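Local coordinates for protein redox-sensing transcriptional repressor rex (Thermoanaerobacter ethanolicus, PDB 3WGH) that represses transcription as a DNA-binding homodimer that binds NADH and probably responds to the cellular NADH/NAD(+) redox state, at the interface of chains A and B. Coordinates in Å, arbitrary orientation; residue numbers count along the deposited sequence, not the author numbering. Chains: chain A/B, Redox-sensing transcriptional repressor rex.

Contact 1: the interface of chains A and B. Residues chain A 5-7, 9, 12, 189; chain B 204-206, 208.
B:Glu208 reaches across the homodimer interface of this Rex-family repressor and binds the backbone of A:Ile6 and A:Val7. The N-terminal residues of chain A lead into helix 9-27, whose later turns enter the predicted helix-turn-helix; A:Ile189 comes from strand 189-192. The chain B residues belong to the C-terminal helical segment.

The polar part is a two-pronged carboxylate grip. OE2 of B:Glu208 accepts a hydrogen bond from A:Ile6 N at 2.9 Å. OE1 accepts one from A:Val7 N at 2.8 Å, and this bond is the straighter, 165° at the hydrogen. Each N-H arrives on the syn side of its oxygen, about 32° out of the carboxylate plane. The two bonds together should limit the carboxylate's rotation. The acid gets there on an extended chain, with CG anti to its backbone N (chi1 -162°). The phenol OH of B:Tyr204 also approaches OE1, on its anti side, but that bond is implausibly short as modelled and is doubtful. An alanine in place of B:Glu208 would probably leave the A:Ile6 and A:Val7 amides without their cross-chain acceptors. On chain A, the A:Thr5 hydroxyl OG1 donates to A:Val7 O, which ties the turn together.

Packing contacts extend from this grip. The phenol OH of B:Tyr204 is in van der Waals contact with the methyl CG2 of A:Val7 at 3.3 Å. The ring's CE1 side meets A:Ile12 at about a right angle, with A:Ile12 CG1 3.6 Å from B:Tyr204 CE1. B:Arg205 stands between two chain A groups. The methyl CE of A:Met9 lies over one face of its guanidinium and CG2 of A:Ile189 over the opposite face, both toward the rim. B:Arg205 CG touches A:Thr5 CG2 at 3.8 Å. The tip of A:Ile189, CD1, rests against B:Arg205 CB at 3.5 Å and reaches B:Leu206 CD2 at 3.7 Å.

Contact 2: the interface of chains A and B. Residues chain A 94-95, 97-98, 101; chain B 94-95, 97-98.
A:Asn94 and B:Asn94 meet across the dimer two-fold and bury the most surface in this patch. Each begins the helix that follows the first glycines of the GxGxxG loop (residues 91-96), the Rossmann-type dinucleotide-binding motif. The same residue is a known NADH-binding position, so the dimer contact and the cofactor site lie side by side.

The CB of B:Asn94 sits 3.2 Å from the backbone O of A:Asn94, and the reverse pair is alike. The two side chains cross at about a right angle, with their amide planes 35° apart. In both, CG is anti to the carbonyl carbon (chi1 -62° in chain A), which turns the amide toward Gln97 of the partner. A:Asn94 CG lies 3.8 Å from B:Gln97 CB, and the exchanged pair matches it. The Gln97 chains run extended past CG and pass the partner amides at a slant, the amide planes 52° apart for A:Asn94 and B:Gln97.

The methyl groups of Ala98 pack on the start of the partner helix. A:Ala98 CB touches B:Leu95 CB at 4.0 Å, and B:Ala98 CB packs on the A:Leu95 backbone.

Direct polar bonds between the chains are absent here, and water joins them instead. Water 2 links B:Asn94 OD1 to A:Gln97 OE1. Water 1 lies 2.6 Å from B:Asn94 ND2, nearly in line with its N-H, and 3.2 Å from A:Asn101 ND2.

Contact 1: the interface of chains A and B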
# COMPACT_ATOMS: atom_id res chain seq x y z
N THR A 5 -6.18 17.20 -10.34
CA THR A 5 -5.72 16.49 -11.52
C THR A 5 -6.75 16.63 -12.65
O THR A 5 -7.96 16.73 -12.38
CB THR A 5 -5.49 14.98 -11.20
OG1 THR A 5 -6.70 14.41 -10.71
CG2 THR A 5 -4.39 14.79 -10.13
N ILE A 6 -6.27 16.61 -13.90
CA ILE A 6 -7.15 16.55 -15.07
C ILE A 6 -8.02 15.30 -15.10
O ILE A 6 -9.21 15.37 -15.39
CB ILE A 6 -6.39 16.59 -16.38
CG1 ILE A 6 -5.43 17.77 -16.42
CG2 ILE A 6 -7.36 16.66 -17.54
CD1 ILE A 6 -4.70 17.93 -17.76
N VAL A 7 -7.44 14.12 -14.88
CA VAL A 7 -8.27 12.92 -14.84
C VAL A 7 -8.63 12.66 -13.38
O VAL A 7 -7.94 13.14 -12.50
CB VAL A 7 -7.55 11.73 -15.51
CG1 VAL A 7 -8.42 10.54 -15.48
CG2 VAL A 7 -7.22 12.07 -16.98
N MET A 9 -9.18 10.94 -9.65
CA MET A 9 -8.21 10.13 -8.93
C MET A 9 -8.56 8.65 -8.92
O MET A 9 -7.69 7.80 -8.81
CB MET A 9 -7.97 10.65 -7.51
CG MET A 9 -6.85 11.71 -7.43
SD MET A 9 -5.16 11.12 -7.85
CE MET A 9 -4.86 10.01 -6.47
N ILE A 12 -7.16 7.15 -12.05
CA ILE A 12 -5.72 7.14 -11.89
C ILE A 12 -5.23 6.02 -10.97
O ILE A 12 -4.23 5.37 -11.28
CB ILE A 12 -5.28 8.45 -11.33
CG1 ILE A 12 -5.53 9.57 -12.34
CG2 ILE A 12 -3.83 8.38 -10.87
CD1 ILE A 12 -5.07 10.95 -11.85
N ILE A 189 3.24 17.60 -5.37
CA ILE A 189 2.42 16.37 -5.27
C ILE A 189 2.64 15.65 -3.91
O ILE A 189 3.76 15.43 -3.50
CB ILE A 189 2.71 15.46 -6.47
CG1 ILE A 189 2.18 16.11 -7.75
CG2 ILE A 189 2.18 14.00 -6.27
CD1 ILE A 189 2.89 15.63 -8.99
N TYR B 204 2.55 9.49 -12.48
CA TYR B 204 1.43 9.93 -13.31
C TYR B 204 1.22 11.41 -13.19
O TYR B 204 1.17 12.11 -14.18
CB TYR B 204 0.13 9.21 -12.93
CG TYR B 204 -1.03 9.76 -13.71
CD1 TYR B 204 -1.75 10.84 -13.20
CD2 TYR B 204 -1.39 9.23 -14.95
CE1 TYR B 204 -2.79 11.40 -13.88
CE2 TYR B 204 -2.46 9.80 -15.68
CZ TYR B 204 -3.15 10.90 -15.12
OH TYR B 204 -4.24 11.52 -15.72
N ARG B 205 1.11 11.88 -11.95
CA ARG B 205 0.81 13.28 -11.67
C ARG B 205 1.93 14.22 -12.03
O ARG B 205 1.66 15.33 -12.48
CB ARG B 205 0.43 13.45 -10.20
CG ARG B 205 -0.99 13.04 -9.87
CD ARG B 205 -1.24 13.21 -8.37
NE ARG B 205 -0.85 11.99 -7.67
CZ ARG B 205 -1.14 11.75 -6.38
NH1 ARG B 205 -1.78 12.68 -5.66
NH2 ARG B 205 -0.78 10.60 -5.80
N LEU B 206 3.19 13.81 -11.81
CA LEU B 206 4.31 14.55 -12.39
C LEU B 206 4.17 14.83 -13.92
O LEU B 206 4.49 15.93 -14.38
CB LEU B 206 5.64 13.89 -12.04
CG LEU B 206 6.07 14.12 -10.58
CD1 LEU B 206 7.22 13.22 -10.18
CD2 LEU B 206 6.40 15.64 -10.25
N GLU B 208 1.22 14.46 -15.98
CA GLU B 208 -0.13 14.55 -16.49
C GLU B 208 -0.32 15.78 -17.39
O GLU B 208 -0.91 15.67 -18.50
CB GLU B 208 -1.16 14.60 -15.36
CG GLU B 208 -2.54 14.25 -15.90
CD GLU B 208 -3.67 14.55 -14.95
OE1 GLU B 208 -4.64 13.74 -14.91
OE2 GLU B 208 -3.58 15.57 -14.25

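Contact 2: the interface of chains A and B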
# COMPACT_ATOMS: atom_id res chain seq x y z
N ASN A 94 14.26 1.15 9.55
CA ASN A 94 13.73 -0.06 8.92
C ASN A 94 12.97 0.13 7.62
O ASN A 94 13.28 -0.52 6.64
CB ASN A 94 12.95 -0.89 9.94
CG ASN A 94 13.85 -1.35 11.10
OD1 ASN A 94 14.88 -1.96 10.87
ND2 ASN A 94 13.45 -1.07 12.33
N LEU A 95 11.99 1.01 7.63
CA LEU A 95 11.17 1.26 6.44
C LEU A 95 11.99 1.88 5.31
O LEU A 95 11.89 1.44 4.18
CB LEU A 95 9.99 2.19 6.75
CG LEU A 95 9.03 2.51 5.58
CD1 LEU A 95 8.55 1.21 4.90
CD2 LEU A 95 7.83 3.27 6.13
N GLN A 97 15.23 1.75 4.73
CA GLN A 97 16.07 0.70 4.12
C GLN A 97 15.32 -0.38 3.32
O GLN A 97 15.84 -0.86 2.32
CB GLN A 97 17.00 0.04 5.12
CG GLN A 97 18.01 0.99 5.75
CD GLN A 97 18.81 0.34 6.87
OE1 GLN A 97 19.31 -0.77 6.72
NE2 GLN A 97 18.86 1.00 8.02
N ALA A 98 14.12 -0.76 3.74
CA ALA A 98 13.30 -1.69 2.95
C ALA A 98 12.95 -1.06 1.61
O ALA A 98 13.06 -1.72 0.59
CB ALA A 98 12.03 -2.03 3.69
N ASN A 101 16.12 -0.88 -0.70
CA ASN A 101 16.61 -2.14 -1.26
C ASN A 101 15.67 -2.78 -2.25
O ASN A 101 16.02 -3.79 -2.88
CB ASN A 101 16.99 -3.13 -0.15
CG ASN A 101 18.31 -2.76 0.51
OD1 ASN A 101 19.29 -2.54 -0.18
ND2 ASN A 101 18.33 -2.66 1.82
N ASN B 94 14.32 -5.65 7.52
CA ASN B 94 13.90 -4.25 7.54
C ASN B 94 12.39 -4.08 7.48
O ASN B 94 11.77 -3.44 8.34
CB ASN B 94 14.60 -3.46 6.42
CG ASN B 94 16.12 -3.32 6.63
OD1 ASN B 94 16.58 -3.01 7.73
ND2 ASN B 94 16.89 -3.60 5.59
N LEU B 95 11.76 -4.66 6.45
CA LEU B 95 10.29 -4.54 6.35
C LEU B 95 9.54 -5.18 7.56
O LEU B 95 8.57 -4.60 8.12
CB LEU B 95 9.79 -5.10 5.03
CG LEU B 95 8.28 -4.98 4.79
CD1 LEU B 95 7.87 -3.51 4.83
CD2 LEU B 95 8.02 -5.60 3.41
N GLN B 97 10.51 -5.72 10.67
CA GLN B 97 10.61 -4.82 11.83
C GLN B 97 9.81 -3.53 11.68
O GLN B 97 9.14 -3.14 12.62
CB GLN B 97 12.06 -4.54 12.23
CG GLN B 97 12.88 -5.83 12.52
CD GLN B 97 14.30 -5.51 13.01
OE1 GLN B 97 14.48 -4.56 13.76
NE2 GLN B 97 15.30 -6.29 12.59
N ALA B 98 9.80 -2.92 10.49
CA ALA B 98 8.92 -1.78 10.30
C ALA B 98 7.46 -2.13 10.62
O ALA B 98 6.81 -1.43 11.41
CB ALA B 98 9.07 -1.19 8.85
O HOH W 1 16.07 -4.31 3.27
O HOH W 2 19.52 -3.30 8.30

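Contact 1 and contact 2 lie about 28 Å apart, measured between the centres of their C-alpha atoms, and share no residue. Contact 1 joins the N-terminal segment and strand 189-192 of one chain to the C-terminal helical segment of the other. Contact 2 pairs the helices that start in the two glycine-rich loops. Both belong to one two-fold interface, so contact 1 has a twin with the chains exchanged, while contact 2 spans the axis itself. The homodimer is thus held both beside its cofactor sites and near its DNA-binding region. Such an arrangement could couple NADH binding to DNA binding.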